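Local coordinates for protein putative methylthioribose-1-phosphate isomerase (Pyrococcus horikoshii OT3, PDB 6A34) that probably catalyses the interconversion of methylthioribose 1-phosphate and methylthioribulose 1-phosphate, a step of the methionine salvage pathway, at residues A277-P280 with L281-D285; G333-D337 with R338-W342. All coordinates share one frame; numbering follows the deposited sequence.

Interaction 1 (A277-P280 with L281-D285); sequences AVAP and LSSID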
ATOM      1  N   ALA A 277      -1.146   2.466  20.762  1.00 25.68           N
ATOM      2  CA  ALA A 277      -0.992   1.036  20.660  1.00 26.80           C
ATOM      3  C   ALA A 277      -1.870   0.398  21.740  1.00 31.93           C
ATOM      4  O   ALA A 277      -2.026   0.966  22.824  1.00 34.89           O
ATOM      5  CB  ALA A 277       0.462   0.657  20.872  1.00 27.76           C
ATOM      6  N   VAL A 278      -2.431  -0.771  21.438  1.00 31.82           N
ATOM      7  CA  VAL A 278      -3.218  -1.538  22.364  1.00 32.28           C
ATOM      8  C   VAL A 278      -2.698  -2.974  22.300  1.00 34.74           C
ATOM      9  O   VAL A 278      -2.556  -3.531  21.188  1.00 35.26           O
ATOM     10  CB  VAL A 278      -4.731  -1.449  22.065  1.00 36.57           C
ATOM     11  CG1 VAL A 278      -5.072  -1.720  20.606  1.00 36.78           C
ATOM     12  CG2 VAL A 278      -5.546  -2.373  22.965  1.00 37.65           C
ATOM     13  N   ALA A 279      -2.370  -3.537  23.473  1.00 33.70           N
ATOM     14  CA  ALA A 279      -1.926  -4.926  23.622  1.00 32.55           C
ATOM     15  C   ALA A 279      -2.032  -5.374  25.075  1.00 38.90           C
ATOM     16  O   ALA A 279      -1.986  -4.534  25.973  1.00 36.87           O
ATOM     17  CB  ALA A 279      -0.521  -5.062  23.163  1.00 35.19           C
ATOM     18  N   PRO A 280      -2.149  -6.699  25.341  1.00 37.17           N
ATOM     19  CA  PRO A 280      -2.121  -7.226  26.705  1.00 35.04           C
ATOM     20  C   PRO A 280      -0.700  -7.189  27.271  1.00 34.55           C
ATOM     21  O   PRO A 280       0.247  -7.104  26.494  1.00 34.62           O
ATOM     22  CB  PRO A 280      -2.646  -8.662  26.549  1.00 36.63           C
ATOM     23  CG  PRO A 280      -2.273  -9.052  25.139  1.00 39.97           C
ATOM     24  CD  PRO A 280      -2.254  -7.766  24.333  1.00 37.57           C
ATOM     25  N   LEU A 281      -0.576  -7.243  28.607  1.00 38.04           N
ATOM     26  CA  LEU A 281       0.721  -7.246  29.329  1.00 41.79           C
ATOM     27  C   LEU A 281       1.699  -8.297  28.775  1.00 44.70           C
ATOM     28  O   LEU A 281       2.897  -8.053  28.722  1.00 47.72           O
ATOM     29  CB  LEU A 281       0.486  -7.463  30.826  1.00 48.32           C
ATOM     30  CG  LEU A 281       0.710  -6.229  31.703  1.00 54.08           C
ATOM     31  CD1 LEU A 281      -0.076  -5.039  31.191  1.00 54.16           C
ATOM     32  CD2 LEU A 281       0.354  -6.524  33.148  1.00 55.95           C
ATOM     33  N   SER A 282       1.186  -9.446  28.333  1.00 42.13           N
ATOM     34  CA  SER A 282       1.995 -10.548  27.878  1.00 45.41           C
ATOM     35  C   SER A 282       2.719 -10.212  26.566  1.00 46.93           C
ATOM     36  O   SER A 282       3.591 -10.966  26.151  1.00 45.83           O
ATOM     37  CB  SER A 282       1.153 -11.797  27.732  1.00 45.46           C
ATOM     38  OG  SER A 282       0.142 -11.606  26.755  1.00 45.93           O
ATOM     39  N   SER A 283       2.350  -9.106  25.905  1.00 43.99           N
ATOM     40  CA  SER A 283       3.014  -8.672  24.653  1.00 44.06           C
ATOM     41  C   SER A 283       4.143  -7.680  24.958  1.00 42.89           C
ATOM     42  O   SER A 283       4.860  -7.276  24.059  1.00 42.54           O
ATOM     43  CB  SER A 283       2.027  -8.062  23.676  1.00 43.72           C
ATOM     44  OG  SER A 283       0.958  -8.953  23.430  1.00 42.99           O
ATOM     45  N   ILE A 284       4.271  -7.266  26.222  1.00 42.33           N
ATOM     46  CA  ILE A 284       5.351  -6.412  26.628  1.00 42.38           C
ATOM     47  C   ILE A 284       6.522  -7.300  27.052  1.00 41.14           C
ATOM     48  O   ILE A 284       6.422  -8.044  28.015  1.00 44.31           O
ATOM     49  CB  ILE A 284       4.909  -5.449  27.741  1.00 42.84           C
ATOM     50  CG1 ILE A 284       3.671  -4.657  27.339  1.00 43.13           C
ATOM     51  CG2 ILE A 284       6.041  -4.532  28.170  1.00 47.12           C
ATOM     52  CD1 ILE A 284       2.976  -4.014  28.503  1.00 45.23           C
ATOM     53  N   ASP A 285       7.620  -7.186  26.303  1.00 39.72           N
ATOM     54  CA  ASP A 285       8.854  -7.893  26.525  1.00 42.43           C
ATOM     55  C   ASP A 285       9.816  -6.946  27.244  1.00 42.84           C
ATOM     56  O   ASP A 285      10.526  -6.161  26.608  1.00 38.86           O
ATOM     57  CB  ASP A 285       9.415  -8.405  25.194  1.00 46.67           C
ATOM     58  CG  ASP A 285      10.679  -9.238  25.278  1.00 49.83           C
ATOM     59  OD1 ASP A 285      11.152  -9.489  26.401  1.00 45.59           O
ATOM     60  OD2 ASP A 285      11.183  -9.617  24.200  1.00 60.00           O
TER

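Interaction 2 (G333-D337 with R338-W342); sequences GIITD and RGVVW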
ATOM      1  N   GLY A 333      -0.217   7.025  24.165  1.00 28.06           N
ATOM      2  CA  GLY A 333      -0.356   6.095  25.268  1.00 29.97           C
ATOM      3  C   GLY A 333      -0.377   4.654  24.800  1.00 30.86           C
ATOM      4  O   GLY A 333      -0.485   4.376  23.594  1.00 31.32           O
ATOM      5  N   ILE A 334      -0.252   3.736  25.756  1.00 29.49           N
ATOM      6  CA  ILE A 334      -0.325   2.322  25.473  1.00 32.46           C
ATOM      7  C   ILE A 334      -1.508   1.742  26.265  1.00 33.84           C
ATOM      8  O   ILE A 334      -1.492   1.724  27.495  1.00 36.51           O
ATOM      9  CB  ILE A 334       0.980   1.583  25.822  1.00 28.25           C
ATOM     10  CG1 ILE A 334       2.173   2.109  25.031  1.00 30.48           C
ATOM     11  CG2 ILE A 334       0.781   0.096  25.631  1.00 27.85           C
ATOM     12  CD1 ILE A 334       3.495   1.448  25.375  1.00 33.65           C
ATOM     13  N   ILE A 335      -2.503   1.245  25.536  1.00 31.71           N
ATOM     14  CA  ILE A 335      -3.691   0.698  26.123  1.00 33.08           C
ATOM     15  C   ILE A 335      -3.422  -0.780  26.397  1.00 35.72           C
ATOM     16  O   ILE A 335      -3.117  -1.524  25.473  1.00 38.67           O
ATOM     17  CB  ILE A 335      -4.913   0.910  25.216  1.00 29.36           C
ATOM     18  CG1 ILE A 335      -5.084   2.371  24.815  1.00 28.80           C
ATOM     19  CG2 ILE A 335      -6.162   0.383  25.902  1.00 32.08           C
ATOM     20  CD1 ILE A 335      -5.870   2.571  23.552  1.00 29.28           C
ATOM     21  N   THR A 336      -3.475  -1.165  27.677  1.00 34.12           N
ATOM     22  CA  THR A 336      -3.281  -2.549  28.088  1.00 33.92           C
ATOM     23  C   THR A 336      -4.528  -3.051  28.821  1.00 32.45           C
ATOM     24  O   THR A 336      -5.444  -2.295  29.123  1.00 32.47           O
ATOM     25  CB  THR A 336      -2.072  -2.756  29.004  1.00 32.22           C
ATOM     26  OG1 THR A 336      -2.463  -2.421  30.333  1.00 31.15           O
ATOM     27  CG2 THR A 336      -0.854  -1.981  28.564  1.00 36.86           C
ATOM     28  N   ASP A 337      -4.526  -4.353  29.114  1.00 37.07           N
ATOM     29  CA  ASP A 337      -5.647  -5.007  29.802  1.00 39.39           C
ATOM     30  C   ASP A 337      -5.598  -4.666  31.297  1.00 38.57           C
ATOM     31  O   ASP A 337      -6.483  -5.103  32.016  1.00 44.14           O
ATOM     32  CB  ASP A 337      -5.613  -6.520  29.598  1.00 37.33           C
ATOM     33  CG  ASP A 337      -4.363  -7.167  30.169  1.00 37.84           C
ATOM     34  OD1 ASP A 337      -3.243  -6.803  29.724  1.00 36.60           O
ATOM     35  OD2 ASP A 337      -4.518  -8.027  31.061  1.00 38.95           O
ATOM     36  N   ARG A 338      -4.600  -3.877  31.732  1.00 36.13           N
ATOM     37  CA  ARG A 338      -4.507  -3.426  33.138  1.00 41.91           C
ATOM     38  C   ARG A 338      -4.407  -1.899  33.206  1.00 40.18           C
ATOM     39  O   ARG A 338      -3.886  -1.368  34.143  1.00 43.51           O
ATOM     40  CB  ARG A 338      -3.337  -4.125  33.844  1.00 42.03           C
ATOM     41  CG  ARG A 338      -3.484  -5.646  33.962  1.00 47.79           C
ATOM     42  CD  ARG A 338      -4.715  -6.085  34.776  1.00 57.01           C
ATOM     43  NE  ARG A 338      -4.898  -7.536  34.970  1.00 62.06           N
ATOM     44  CZ  ARG A 338      -6.013  -8.121  35.443  1.00 57.85           C
ATOM     45  NH1 ARG A 338      -7.025  -7.392  35.886  1.00 53.19           N
ATOM     46  NH2 ARG A 338      -6.116  -9.440  35.450  1.00 56.06           N
ATOM     47  N   GLY A 339      -4.945  -1.201  32.205  1.00 41.20           N
ATOM     48  CA  GLY A 339      -4.972   0.255  32.199  1.00 36.61           C
ATOM     49  C   GLY A 339      -4.045   0.833  31.140  1.00 37.22           C
ATOM     50  O   GLY A 339      -3.283   0.093  30.483  1.00 37.95           O
ATOM     51  N   VAL A 340      -4.148   2.154  30.950  1.00 32.79           N
ATOM     52  CA  VAL A 340      -3.436   2.857  29.920  1.00 31.55           C
ATOM     53  C   VAL A 340      -2.153   3.388  30.547  1.00 34.63           C
ATOM     54  O   VAL A 340      -2.222   3.968  31.599  1.00 36.23           O
ATOM     55  CB  VAL A 340      -4.248   4.006  29.318  1.00 31.95           C
ATOM     56  CG1 VAL A 340      -3.464   4.650  28.184  1.00 33.71           C
ATOM     57  CG2 VAL A 340      -5.625   3.576  28.844  1.00 30.60           C
ATOM     58  N   VAL A 341      -1.023   3.121  29.887  1.00 31.26           N
ATOM     59  CA  VAL A 341       0.276   3.603  30.219  1.00 35.84           C
ATOM     60  C   VAL A 341       0.534   4.907  29.449  1.00 35.77           C
ATOM     61  O   VAL A 341       0.462   4.943  28.265  1.00 37.45           O
ATOM     62  CB  VAL A 341       1.354   2.563  29.857  1.00 37.29           C
ATOM     63  CG1 VAL A 341       2.723   2.977  30.360  1.00 40.97           C
ATOM     64  CG2 VAL A 341       0.997   1.180  30.371  1.00 39.43           C
ATOM     65  N   TRP A 342       0.949   5.935  30.175  1.00 36.96           N
ATOM     66  CA  TRP A 342       1.248   7.247  29.682  1.00 34.27           C
ATOM     67  C   TRP A 342       2.766   7.464  29.700  1.00 34.97           C
ATOM     68  O   TRP A 342       3.497   6.754  30.389  1.00 34.40           O
ATOM     69  CB  TRP A 342       0.506   8.258  30.558  1.00 30.00           C
ATOM     70  CG  TRP A 342      -0.974   8.058  30.567  1.00 31.02           C
ATOM     71  CD1 TRP A 342      -1.734   7.655  31.632  1.00 29.74           C
ATOM     72  CD2 TRP A 342      -1.893   8.257  29.469  1.00 28.92           C
ATOM     73  NE1 TRP A 342      -3.048   7.603  31.274  1.00 27.58           N
ATOM     74  CE2 TRP A 342      -3.182   7.964  29.958  1.00 27.99           C
ATOM     75  CE3 TRP A 342      -1.753   8.618  28.127  1.00 29.06           C
ATOM     76  CZ2 TRP A 342      -4.324   8.059  29.168  1.00 29.34           C
ATOM     77  CZ3 TRP A 342      -2.884   8.717  27.342  1.00 31.02           C
ATOM     78  CH2 TRP A 342      -4.151   8.432  27.854  1.00 31.77           C
TER
HETATM   79  O   HOH W   1      -2.719  -8.992  33.778  1.00 52.19           O

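Interaction 1 (A277-P280 with L281-D285)
Pro280 and Ser283 close a tight turn just past strand 275-278 of the Rossmann-like sheet, where the chain drops into one turn of 3-10 helix. The amide of Ser283 reaches back to Pro280, with N 3.0 Å from O and an N-H...O angle of 162°. That N-H approaches from above the carbonyl plane, about 46° out of it. A second bond of the same three-residue spacing follows, from Ile284 N to Leu281 O, so the curl is held twice in succession.

The serine side chains then fold back against the proline ring. Ser283 turns OG to lie beside its own backbone N (chi1 -54°), which brings the hydroxyl alongside the ring at 3.5 Å from Pro280 CD. Ser282 OG comes to the same ring more loosely, 3.9 Å from Pro280 CG. On the strand side of the turn, Ala279 CB meets Ser283 CB at 4.0 Å, a small apolar touch linking the end of the strand to the turn's last residue.

Further out, Met150 of helix 125-157 packs on Pro280, Leu281 and Ile284 both rest on Phe353 of helix 345-354, and backbone bonds from Ser283 and Asp285 to Ile249 carry the chain on into the smaller sheet, so the turn is the passage from one sheet to the other. The side chain of Ser283 is about 7 Å from those of Ala59, one of the predicted substrate-binding residues, and Asp247, the predicted proton donor, which sets the turn close to the probable active site. At the far end, Asp285 OD1 takes a hydrogen bond from Glu287 N, two residues on, an Asx turn.

Interaction 2 (G333-D337 with R338-W342)
Ile334 pairs with Val341 in an antiparallel hairpin whose strands, 333-336 and 339-341, run at 155° to each other and are joined by a type I turn from Thr336 to Gly339. Their two amides exchange bonds, Ile334 N to Val341 O at 2.9 Å and Val341 N to Ile334 O at 2.8 Å, while Ile335 and Val340 form the non-hydrogen-bonded pair. Ile334 CB meets Val341 CB at 4.2 Å, and Ile335 CG1 lies on Val340 CG2.

Thr336 locks the turn. With OG1 set between its backbone N and carbonyl carbon (chi1 82°), the hydroxyl donates to Gly339 O at 2.6 Å, in the carbonyl plane and on a lone pair, and accepts the N-H of Arg338 at 2.9 Å in an ST turn. Gly339 O also accepts the Thr336 N-H, which comes from above the carbonyl plane, so two donors grip one oxygen. A valine in place of Thr336 would probably leave the Arg338 N-H without its acceptor and Gly339 O with a single grip, letting the turn flex. Gly339 has backbone angles at which a side chain would collide with the carbonyl O of Arg338.

At the tip of the turn, Asp337 OD2 and Arg338 NE are only a long ion pair, the oxygen lying well out of the guanidinium plane. A water takes the NE hydrogen at 2.9 Å in that plane; the firmer partner of OD2 is Arg149. At the open end, Trp342 lays one ring face over Val340 CG1, 3.6 Å above the plane and toward the rim, and Gly333 CA sits 4.1 Å from Trp342 CE3.

Ile334 and Val341 face helix 345-354, meeting Phe345 and Leu349; Ile335 and Val340 face helix 125-157, touching Tyr153 and Val157, with strand 275-278 alongside 333-336.

Overall arrangement
The two contacts are neighbours in one sheet: strand 275-278, which leads into interaction 1, lies parallel to strand 333-336 of interaction 2, and Ala277 O accepts a hydrogen bond from Ile335 N at 2.8 Å. Their turns meet, since Asp337 OD1 takes the Leu281 N-H at 2.9 Å, tying the hairpin's tip to the 3-10 turn. Interaction 2 is the more buried, a hairpin at the sheet's edge, held by paired amides and branched apolar side chains, with its charged tip partly wet. Interaction 1 is partly buried, nearer the chain's centre and close to the predicted proton donor, and relies on short-range turn bonds and small side chains. Helices 125-157 and 345-354 pack on both.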